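Local atomic coordinates of neurotoxin (Clostridium botulinum, PDB entry 2QN0), a protein that cleaves neuronal SNARE proteins as the zinc-dependent protease light chain of botulinum neurotoxin serotype C1. Residues S217-D222 with G412-S416; E291-Y297 with V342-F347; Y297-A301 with K329-V333. One frame throughout, in Å; residues are numbered along the deposited sequence.

Contact 1. Residues S217-D222 with G412-S416; sequences SEFCMD and GQNLS
Gln413 holds both backbone polar atoms of Cys220, one with its main chain and one with its side chain. Gln413 O accepts from Cys220 N at 3.0 Å, in the carbonyl plane. Gln413 NE2 donates to Cys220 O at 3.1 Å, somewhat out of the amide plane. The extended Gln413 side chain (chi2 173°) carries NE2 obliquely across to Cys220 O. NE2 also bonds to Gln370 O and OE1 to Asn400, so the amide is fixed at both ends. Leu415 N donates to Glu218 O at 3.0 Å. Phe219 and Asn414 thus form one antiparallel bridge, a non-hydrogen-bonded pair. Phe219 CA also lies 3.1 Å from Gln413 O, a CA-H...O contact.

Both ends of the Asn414 amide are used. CG anti to the backbone N (chi1 -167°) turns the amide toward Ser217, and Asn414 ND2 reaches Ser217 OG at 3.1 Å. Glu211 is a second partner of that hydroxyl. Asn414 OD1 accepts from Ser416 N at 3.1 Å, closing an Asx turn. A water links OD1 to Glu218 N.

The strand leads into helix 223-238, which carries zinc ligands His229 and His233. Asp222 caps the helix through OD1, which Tyr393 also binds, while OD2 pairs with Arg96. Two backbone bonds and two side-chain amide bonds join the segments, so side chains supplement a single bridge, with Leu415 and Phe219 packed beside it.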
loop_
_atom_site.group_PDB
_atom_site.type_symbol
_atom_site.label_atom_id
_atom_site.label_comp_id
_atom_site.label_asym_id
_atom_site.label_seq_id
_atom_site.Cartn_x
_atom_site.Cartn_y
_atom_site.Cartn_z
ATOM N N SER A 217 -6.170 -20.950 -19.791
ATOM C CA SER A 217 -6.802 -21.011 -18.481
ATOM C C SER A 217 -6.877 -19.638 -17.834
ATOM O O SER A 217 -6.095 -18.740 -18.156
ATOM C CB SER A 217 -6.001 -21.919 -17.539
ATOM O OG SER A 217 -5.957 -23.257 -17.992
ATOM N N GLU A 218 -7.833 -19.481 -16.924
ATOM C CA GLU A 218 -7.961 -18.246 -16.167
ATOM C C GLU A 218 -7.178 -18.526 -14.887
ATOM O O GLU A 218 -7.227 -19.638 -14.360
ATOM C CB GLU A 218 -9.423 -17.964 -15.831
ATOM C CG GLU A 218 -10.218 -17.384 -16.983
ATOM C CD GLU A 218 -11.675 -17.173 -16.625
ATOM O OE1 GLU A 218 -11.958 -16.850 -15.454
ATOM O OE2 GLU A 218 -12.535 -17.317 -17.520
ATOM N N PHE A 219 -6.442 -17.529 -14.408
ATOM C CA PHE A 219 -5.641 -17.656 -13.192
ATOM C C PHE A 219 -6.060 -16.540 -12.249
ATOM O O PHE A 219 -6.649 -15.549 -12.679
ATOM C CB PHE A 219 -4.150 -17.482 -13.510
ATOM C CG PHE A 219 -3.521 -18.662 -14.201
ATOM C CD1 PHE A 219 -2.995 -19.716 -13.461
ATOM C CD2 PHE A 219 -3.421 -18.700 -15.590
ATOM C CE1 PHE A 219 -2.370 -20.791 -14.095
ATOM C CE2 PHE A 219 -2.801 -19.769 -16.233
ATOM C CZ PHE A 219 -2.273 -20.817 -15.484
ATOM N N CYS A 220 -5.759 -16.698 -10.966
ATOM C CA CYS A 220 -6.082 -15.661 -9.997
ATOM C C CYS A 220 -4.780 -14.959 -9.624
ATOM O O CYS A 220 -3.693 -15.491 -9.854
ATOM C CB CYS A 220 -6.695 -16.276 -8.735
ATOM S SG CYS A 220 -5.532 -17.307 -7.788
ATOM N N MET A 221 -4.882 -13.750 -9.084
ATOM C CA MET A 221 -3.688 -13.051 -8.632
ATOM C C MET A 221 -3.414 -13.575 -7.226
ATOM O O MET A 221 -4.349 -13.833 -6.466
ATOM C CB MET A 221 -3.923 -11.538 -8.546
ATOM C CG MET A 221 -3.629 -10.773 -9.826
ATOM S SD MET A 221 -3.668 -9.000 -9.503
ATOM C CE MET A 221 -2.099 -8.782 -8.684
ATOM N N ASP A 222 -2.144 -13.754 -6.885
ATOM C CA ASP A 222 -1.802 -14.205 -5.545
ATOM C C ASP A 222 -2.036 -12.992 -4.644
ATOM O O ASP A 222 -1.587 -11.882 -4.952
ATOM C CB ASP A 222 -0.330 -14.624 -5.477
ATOM C CG ASP A 222 0.050 -15.206 -4.120
ATOM O OD1 ASP A 222 -0.356 -14.631 -3.092
ATOM O OD2 ASP A 222 0.760 -16.234 -4.084
ATOM N N GLY A 412 -2.097 -24.226 -8.732
ATOM C CA GLY A 412 -2.796 -23.726 -7.559
ATOM C C GLY A 412 -3.557 -22.438 -7.834
ATOM O O GLY A 412 -4.554 -22.136 -7.173
ATOM N N GLN A 413 -3.080 -21.676 -8.814
ATOM C CA GLN A 413 -3.710 -20.409 -9.186
ATOM C C GLN A 413 -4.647 -20.566 -10.380
ATOM O O GLN A 413 -5.312 -19.611 -10.786
ATOM C CB GLN A 413 -2.639 -19.378 -9.533
ATOM C CG GLN A 413 -1.829 -18.880 -8.352
ATOM C CD GLN A 413 -0.687 -17.991 -8.797
ATOM O OE1 GLN A 413 0.447 -18.448 -8.959
ATOM N NE2 GLN A 413 -0.988 -16.718 -9.023
ATOM N N ASN A 414 -4.693 -21.774 -10.935
ATOM C CA ASN A 414 -5.528 -22.079 -12.094
ATOM C C ASN A 414 -6.964 -22.361 -11.650
ATOM O O ASN A 414 -7.231 -23.369 -10.989
ATOM C CB ASN A 414 -4.945 -23.293 -12.821
ATOM C CG ASN A 414 -5.545 -23.499 -14.193
ATOM O OD1 ASN A 414 -6.755 -23.423 -14.364
ATOM N ND2 ASN A 414 -4.696 -23.776 -15.178
ATOM N N LEU A 415 -7.887 -21.477 -12.024
ATOM C CA LEU A 415 -9.287 -21.619 -11.632
ATOM C C LEU A 415 -9.937 -22.968 -11.920
ATOM O O LEU A 415 -10.758 -23.437 -11.137
ATOM C CB LEU A 415 -10.138 -20.516 -12.269
ATOM C CG LEU A 415 -10.243 -19.192 -11.506
ATOM C CD1 LEU A 415 -8.862 -18.619 -11.279
ATOM C CD2 LEU A 415 -11.113 -18.216 -12.289
ATOM N N SER A 416 -9.585 -23.596 -13.033
ATOM C CA SER A 416 -10.206 -24.875 -13.360
ATOM C C SER A 416 -9.465 -26.082 -12.797
ATOM O O SER A 416 -9.883 -27.219 -13.013
ATOM C CB SER A 416 -10.339 -25.028 -14.874
ATOM O OG SER A 416 -9.099 -25.387 -15.447
HETATM O O HOH W 1 -7.185 -26.246 -17.358
HETATM O O HOH W 2 -8.990 -21.797 -15.557
#

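Contact 2. Residues E291-Y297 with V342-F347; sequences EKALDYY and VNRNKF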
loop_
_atom_site.group_PDB
_atom_site.type_symbol
_atom_site.label_atom_id
_atom_site.label_comp_id
_atom_site.label_asym_id
_atom_site.label_seq_id
_atom_site.Cartn_x
_atom_site.Cartn_y
_atom_site.Cartn_z
ATOM N N GLU A 291 14.114 14.147 -12.146
ATOM C CA GLU A 291 14.858 15.376 -11.869
ATOM C C GLU A 291 14.074 16.253 -10.893
ATOM O O GLU A 291 14.656 16.936 -10.050
ATOM C CB GLU A 291 15.115 16.151 -13.169
ATOM C CG GLU A 291 16.066 15.468 -14.147
ATOM C CD GLU A 291 17.481 15.338 -13.609
ATOM O OE1 GLU A 291 17.854 16.122 -12.711
ATOM O OE2 GLU A 291 18.230 14.463 -14.094
ATOM N N LYS A 292 12.751 16.232 -11.015
ATOM C CA LYS A 292 11.894 17.011 -10.135
ATOM C C LYS A 292 12.073 16.477 -8.708
ATOM O O LYS A 292 12.172 17.244 -7.750
ATOM C CB LYS A 292 10.435 16.878 -10.576
ATOM C CG LYS A 292 9.470 17.816 -9.880
ATOM C CD LYS A 292 8.055 17.615 -10.411
ATOM C CE LYS A 292 7.064 18.577 -9.773
ATOM N NZ LYS A 292 7.382 19.996 -10.082
ATOM N N ALA A 293 12.125 15.155 -8.580
ATOM C CA ALA A 293 12.312 14.522 -7.276
ATOM C C ALA A 293 13.674 14.914 -6.709
ATOM O O ALA A 293 13.798 15.216 -5.522
ATOM C CB ALA A 293 12.211 13.001 -7.406
ATOM N N LEU A 294 14.697 14.911 -7.555
ATOM C CA LEU A 294 16.032 15.285 -7.099
ATOM C C LEU A 294 16.031 16.712 -6.552
ATOM O O LEU A 294 16.662 16.987 -5.529
ATOM C CB LEU A 294 17.048 15.156 -8.242
ATOM C CG LEU A 294 18.497 15.554 -7.928
ATOM C CD1 LEU A 294 19.019 14.774 -6.724
ATOM C CD2 LEU A 294 19.361 15.287 -9.147
ATOM N N ASP A 295 15.321 17.621 -7.216
ATOM C CA ASP A 295 15.263 19.003 -6.743
ATOM C C ASP A 295 14.560 19.083 -5.397
ATOM O O ASP A 295 14.945 19.877 -4.537
ATOM C CB ASP A 295 14.543 19.913 -7.743
ATOM C CG ASP A 295 15.397 20.236 -8.956
ATOM O OD1 ASP A 295 16.626 20.393 -8.793
ATOM O OD2 ASP A 295 14.836 20.349 -10.067
ATOM N N TYR A 296 13.523 18.272 -5.211
ATOM C CA TYR A 296 12.818 18.269 -3.935
ATOM C C TYR A 296 13.747 17.717 -2.856
ATOM O O TYR A 296 13.701 18.153 -1.705
ATOM C CB TYR A 296 11.539 17.424 -4.015
ATOM C CG TYR A 296 10.371 18.133 -4.668
ATOM C CD1 TYR A 296 9.906 19.353 -4.177
ATOM C CD2 TYR A 296 9.706 17.566 -5.756
ATOM C CE1 TYR A 296 8.804 19.991 -4.754
ATOM C CE2 TYR A 296 8.605 18.192 -6.339
ATOM C CZ TYR A 296 8.159 19.401 -5.834
ATOM O OH TYR A 296 7.069 20.017 -6.405
ATOM N N TYR A 297 14.592 16.759 -3.229
ATOM C CA TYR A 297 15.536 16.175 -2.280
ATOM C C TYR A 297 16.589 17.207 -1.889
ATOM O O TYR A 297 17.019 17.259 -0.737
ATOM C CB TYR A 297 16.213 14.934 -2.878
ATOM C CG TYR A 297 15.454 13.638 -2.651
ATOM C CD1 TYR A 297 14.055 13.618 -2.628
ATOM C CD2 TYR A 297 16.135 12.433 -2.468
ATOM C CE1 TYR A 297 13.352 12.421 -2.422
ATOM C CE2 TYR A 297 15.442 11.232 -2.268
ATOM C CZ TYR A 297 14.055 11.237 -2.246
ATOM O OH TYR A 297 13.374 10.056 -2.051
ATOM N N VAL A 342 23.435 16.310 -1.344
ATOM C CA VAL A 342 22.844 15.236 -2.128
ATOM C C VAL A 342 23.859 14.698 -3.131
ATOM O O VAL A 342 24.440 15.457 -3.907
ATOM C CB VAL A 342 21.605 15.724 -2.912
ATOM C CG1 VAL A 342 20.966 14.557 -3.648
ATOM C CG2 VAL A 342 20.605 16.371 -1.966
ATOM N N ASN A 343 24.079 13.390 -3.100
ATOM C CA ASN A 343 24.999 12.744 -4.027
ATOM C C ASN A 343 24.129 12.190 -5.153
ATOM O O ASN A 343 23.289 11.322 -4.918
ATOM C CB ASN A 343 25.747 11.612 -3.317
ATOM C CG ASN A 343 26.663 10.837 -4.248
ATOM O OD1 ASN A 343 26.205 10.169 -5.174
ATOM N ND2 ASN A 343 27.966 10.925 -4.003
ATOM N N ARG A 344 24.315 12.700 -6.369
ATOM C CA ARG A 344 23.511 12.250 -7.504
ATOM C C ARG A 344 23.557 10.745 -7.733
ATOM O O ARG A 344 22.520 10.121 -7.957
ATOM C CB ARG A 344 23.928 12.975 -8.789
ATOM C CG ARG A 344 23.291 12.395 -10.049
ATOM C CD ARG A 344 23.583 13.246 -11.274
ATOM N NE ARG A 344 22.602 14.313 -11.442
ATOM C CZ ARG A 344 21.365 14.125 -11.891
ATOM N NH1 ARG A 344 20.954 12.907 -12.221
ATOM N NH2 ARG A 344 20.535 15.152 -12.009
ATOM N N ASN A 345 24.750 10.163 -7.690
ATOM C CA ASN A 345 24.889 8.724 -7.894
ATOM C C ASN A 345 23.997 7.944 -6.933
ATOM O O ASN A 345 23.273 7.038 -7.343
ATOM C CB ASN A 345 26.348 8.301 -7.711
ATOM C CG ASN A 345 27.157 8.447 -8.987
ATOM O OD1 ASN A 345 26.949 9.380 -9.762
ATOM N ND2 ASN A 345 28.090 7.528 -9.207
ATOM N N LYS A 346 24.052 8.300 -5.655
ATOM C CA LYS A 346 23.235 7.630 -4.652
ATOM C C LYS A 346 21.751 7.867 -4.908
ATOM O O LYS A 346 20.928 6.969 -4.711
ATOM C CB LYS A 346 23.610 8.114 -3.249
ATOM C CG LYS A 346 24.880 7.476 -2.708
ATOM C CD LYS A 346 25.218 8.005 -1.325
ATOM C CE LYS A 346 26.275 7.144 -0.657
ATOM N NZ LYS A 346 27.506 7.024 -1.483
ATOM N N PHE A 347 21.406 9.072 -5.352
ATOM C CA PHE A 347 20.010 9.386 -5.633
ATOM C C PHE A 347 19.480 8.549 -6.792
ATOM O O PHE A 347 18.405 7.955 -6.706
ATOM C CB PHE A 347 19.836 10.860 -5.990
ATOM C CG PHE A 347 18.454 11.194 -6.464
ATOM C CD1 PHE A 347 17.420 11.395 -5.555
ATOM C CD2 PHE A 347 18.168 11.251 -7.824
ATOM C CE1 PHE A 347 16.124 11.646 -5.991
ATOM C CE2 PHE A 347 16.876 11.499 -8.273
ATOM C CZ PHE A 347 15.850 11.697 -7.356
#
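Phe347 and Leu294 interlock where the start of helix 344-357 packs on helix 283-304, a helix-helix contact of the zinc protease fold. Phe347 lays one ring face on Leu294. CD1 of Leu294 stands over that face, 3.8 Å from the ring centroid, a CH-pi contact. The backbone of Leu294 is also near, with its N 3.4 Å from Phe347 CZ. Phe347 CG is anti to the backbone N (chi1 172°), which sends the ring across to the other helix. Its edge then meets Ala293 CB and the face of Tyr297. The Tyr297 and Phe347 rings form an offset edge-to-face pair, with planes at 81° and centroids 5.2 Å apart.

The two methyl groups of Leu294 have different partners. Leu294 CD1 also touches Val342 CG1 at 3.6 Å. CD2 lies over one face of the Arg344 guanidinium. The Arg344 chain bends at chi3 and brings its guanidinium over Leu294 to Glu291. This salt bridge lies at the more exposed margin of the contact.

Asn343 is the N-cap of the second helix, and its OD1 accepts from Lys346 N at 2.9 Å. Across the contact, Arg344 NH2 meets the syn lone pair of Glu291 OE1 at 2.9 Å, within the guanidinium plane, and makes a weak second bond to Glu291 OE2 at 3.2 Å.

Contact 3. Residues Y297-A301 with K329-V333; sequences YRSIA and KYRFV
Tyr330 points the CD1-CE1 edge of its ring at the face of Tyr297 opposite the one met by Phe347. The pair is edge-to-face, with centroids 4.8 Å apart and planes at 73°. The closest atoms are Tyr330 CD1 and Tyr297 CZ, at 3.5 Å. On its far side, Tyr330 CE2 lies 3.8 Å from Ile300 CG2. That methyl is anti to the backbone N of Ile300. It lies in the angle between two rings, for Ile300 CG2 also touches the edge of Phe332, 3.9 Å from Phe332 CE2.

CG anti to the carbonyl carbon (chi1 -68°) lays the Phe332 ring against helix 283-304, between Ala301 CB on one face and Tyr330 CB over the centre of the other. Phe332 CZ comes within 3.3 Å of Tyr297 O, which still accepts the helical bond from Ala301 N.

Tyr330 OH bonds to Gly185 O and to its neighbour Lys329 NZ; Tyr297 OH bonds to Tyr239 O. Between Tyr330 and Phe332, Arg331 takes a positive phi, and its side chain forms a salt bridge with Glu353. Arg331 is the C-prime residue of a Schellman motif, with bonds from Phe332 N to Ile327 O and from Arg331 N to Arg328 O, which ends helix 319-330.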
loop_
_atom_site.group_PDB
_atom_site.type_symbol
_atom_site.label_atom_id
_atom_site.label_comp_id
_atom_site.label_asym_id
_atom_site.label_seq_id
_atom_site.Cartn_x
_atom_site.Cartn_y
_atom_site.Cartn_z
ATOM N N TYR A 297 14.592 16.759 -3.229
ATOM C CA TYR A 297 15.536 16.175 -2.280
ATOM C C TYR A 297 16.589 17.207 -1.889
ATOM O O TYR A 297 17.019 17.259 -0.737
ATOM C CB TYR A 297 16.213 14.934 -2.878
ATOM C CG TYR A 297 15.454 13.638 -2.651
ATOM C CD1 TYR A 297 14.055 13.618 -2.628
ATOM C CD2 TYR A 297 16.135 12.433 -2.468
ATOM C CE1 TYR A 297 13.352 12.421 -2.422
ATOM C CE2 TYR A 297 15.442 11.232 -2.268
ATOM C CZ TYR A 297 14.055 11.237 -2.246
ATOM O OH TYR A 297 13.374 10.056 -2.051
ATOM N N ARG A 298 17.012 18.028 -2.846
ATOM C CA ARG A 298 18.003 19.057 -2.556
ATOM C C ARG A 298 17.413 20.051 -1.568
ATOM O O ARG A 298 18.106 20.531 -0.669
ATOM C CB ARG A 298 18.423 19.782 -3.841
ATOM C CG ARG A 298 19.274 18.935 -4.770
ATOM C CD ARG A 298 19.614 19.690 -6.052
ATOM N NE ARG A 298 20.363 18.861 -6.994
ATOM C CZ ARG A 298 21.611 18.444 -6.801
ATOM N NH1 ARG A 298 22.267 18.777 -5.696
ATOM N NH2 ARG A 298 22.204 17.686 -7.715
ATOM N N SER A 299 16.131 20.360 -1.733
ATOM C CA SER A 299 15.463 21.288 -0.832
ATOM C C SER A 299 15.397 20.687 0.577
ATOM O O SER A 299 15.499 21.407 1.571
ATOM C CB SER A 299 14.055 21.603 -1.341
ATOM O OG SER A 299 13.415 22.553 -0.508
ATOM N N ILE A 300 15.227 19.368 0.656
ATOM C CA ILE A 300 15.174 18.681 1.949
ATOM C C ILE A 300 16.548 18.754 2.618
ATOM O O ILE A 300 16.651 19.010 3.817
ATOM C CB ILE A 300 14.777 17.187 1.787
ATOM C CG1 ILE A 300 13.318 17.073 1.337
ATOM C CG2 ILE A 300 15.004 16.435 3.098
ATOM C CD1 ILE A 300 12.330 17.653 2.306
ATOM N N ALA A 301 17.605 18.530 1.840
ATOM C CA ALA A 301 18.962 18.588 2.379
ATOM C C ALA A 301 19.207 19.971 2.980
ATOM O O ALA A 301 19.825 20.100 4.039
ATOM C CB ALA A 301 19.982 18.300 1.280
ATOM N N LYS A 329 17.626 7.878 5.493
ATOM C CA LYS A 329 16.477 7.605 4.630
ATOM C C LYS A 329 16.746 8.004 3.179
ATOM O O LYS A 329 16.592 7.204 2.256
ATOM C CB LYS A 329 15.251 8.382 5.121
ATOM C CG LYS A 329 14.066 8.350 4.157
ATOM C CD LYS A 329 12.946 9.274 4.615
ATOM C CE LYS A 329 11.792 9.284 3.615
ATOM N NZ LYS A 329 10.774 10.321 3.958
ATOM N N TYR A 330 17.147 9.254 2.998
ATOM C CA TYR A 330 17.406 9.800 1.670
ATOM C C TYR A 330 18.789 9.482 1.115
ATOM O O TYR A 330 19.102 9.832 -0.025
ATOM C CB TYR A 330 17.193 11.312 1.704
ATOM C CG TYR A 330 15.777 11.723 2.050
ATOM C CD1 TYR A 330 14.724 11.466 1.174
ATOM C CD2 TYR A 330 15.490 12.376 3.248
ATOM C CE1 TYR A 330 13.422 11.850 1.479
ATOM C CE2 TYR A 330 14.188 12.765 3.566
ATOM C CZ TYR A 330 13.160 12.499 2.673
ATOM O OH TYR A 330 11.868 12.882 2.962
ATOM N N ARG A 331 19.611 8.815 1.920
ATOM C CA ARG A 331 20.966 8.443 1.522
ATOM C C ARG A 331 21.807 9.664 1.159
ATOM O O ARG A 331 22.567 9.649 0.188
ATOM C CB ARG A 331 20.924 7.457 0.350
ATOM C CG ARG A 331 20.175 6.173 0.691
ATOM C CD ARG A 331 20.203 5.163 -0.435
ATOM N NE ARG A 331 19.378 3.998 -0.120
ATOM C CZ ARG A 331 19.198 2.964 -0.935
ATOM N NH1 ARG A 331 19.789 2.941 -2.124
ATOM N NH2 ARG A 331 18.421 1.954 -0.565
ATOM N N PHE A 332 21.662 10.721 1.948
ATOM C CA PHE A 332 22.422 11.941 1.723
ATOM C C PHE A 332 23.841 11.737 2.225
ATOM O O PHE A 332 24.133 10.762 2.920
ATOM C CB PHE A 332 21.794 13.127 2.462
ATOM C CG PHE A 332 20.458 13.563 1.916
ATOM C CD1 PHE A 332 20.158 13.427 0.563
ATOM C CD2 PHE A 332 19.526 14.177 2.748
ATOM C CE1 PHE A 332 18.954 13.900 0.047
ATOM C CE2 PHE A 332 18.318 14.655 2.242
ATOM C CZ PHE A 332 18.034 14.515 0.884
ATOM N N VAL A 333 24.723 12.662 1.864
ATOM C CA VAL A 333 26.116 12.599 2.281
ATOM C C VAL A 333 26.386 13.722 3.271
ATOM O O VAL A 333 25.791 14.797 3.183
ATOM C CB VAL A 333 27.072 12.757 1.076
ATOM C CG1 VAL A 333 28.521 12.769 1.552
ATOM C CG2 VAL A 333 26.848 11.625 0.090
#

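How the contacts relate
Contacts 2 and 3 are neighbours, with centres 7 Å apart. Both use helix 283-304 and share Tyr297, whose two ring faces serve one contact each. They also touch directly, as Val342 CG2 packs on Phe332 CE1 at 3.6 Å. Along the chain, helix 283-304 comes first, then helix 319-330, then the short strands 333-334 and 340-341, then helix 344-357. Contact 1 lies about 41 Å from contact 2 and 43 Å from contact 3, centre to centre. Its two segments bracket all of these helices in sequence. Contacts 2 and 3 thus join three helices into one cluster. Contact 1, about 25 Å away at the nearest atoms, ties segment 412-416, late in the chain, to the strand beside the metal-binding helix.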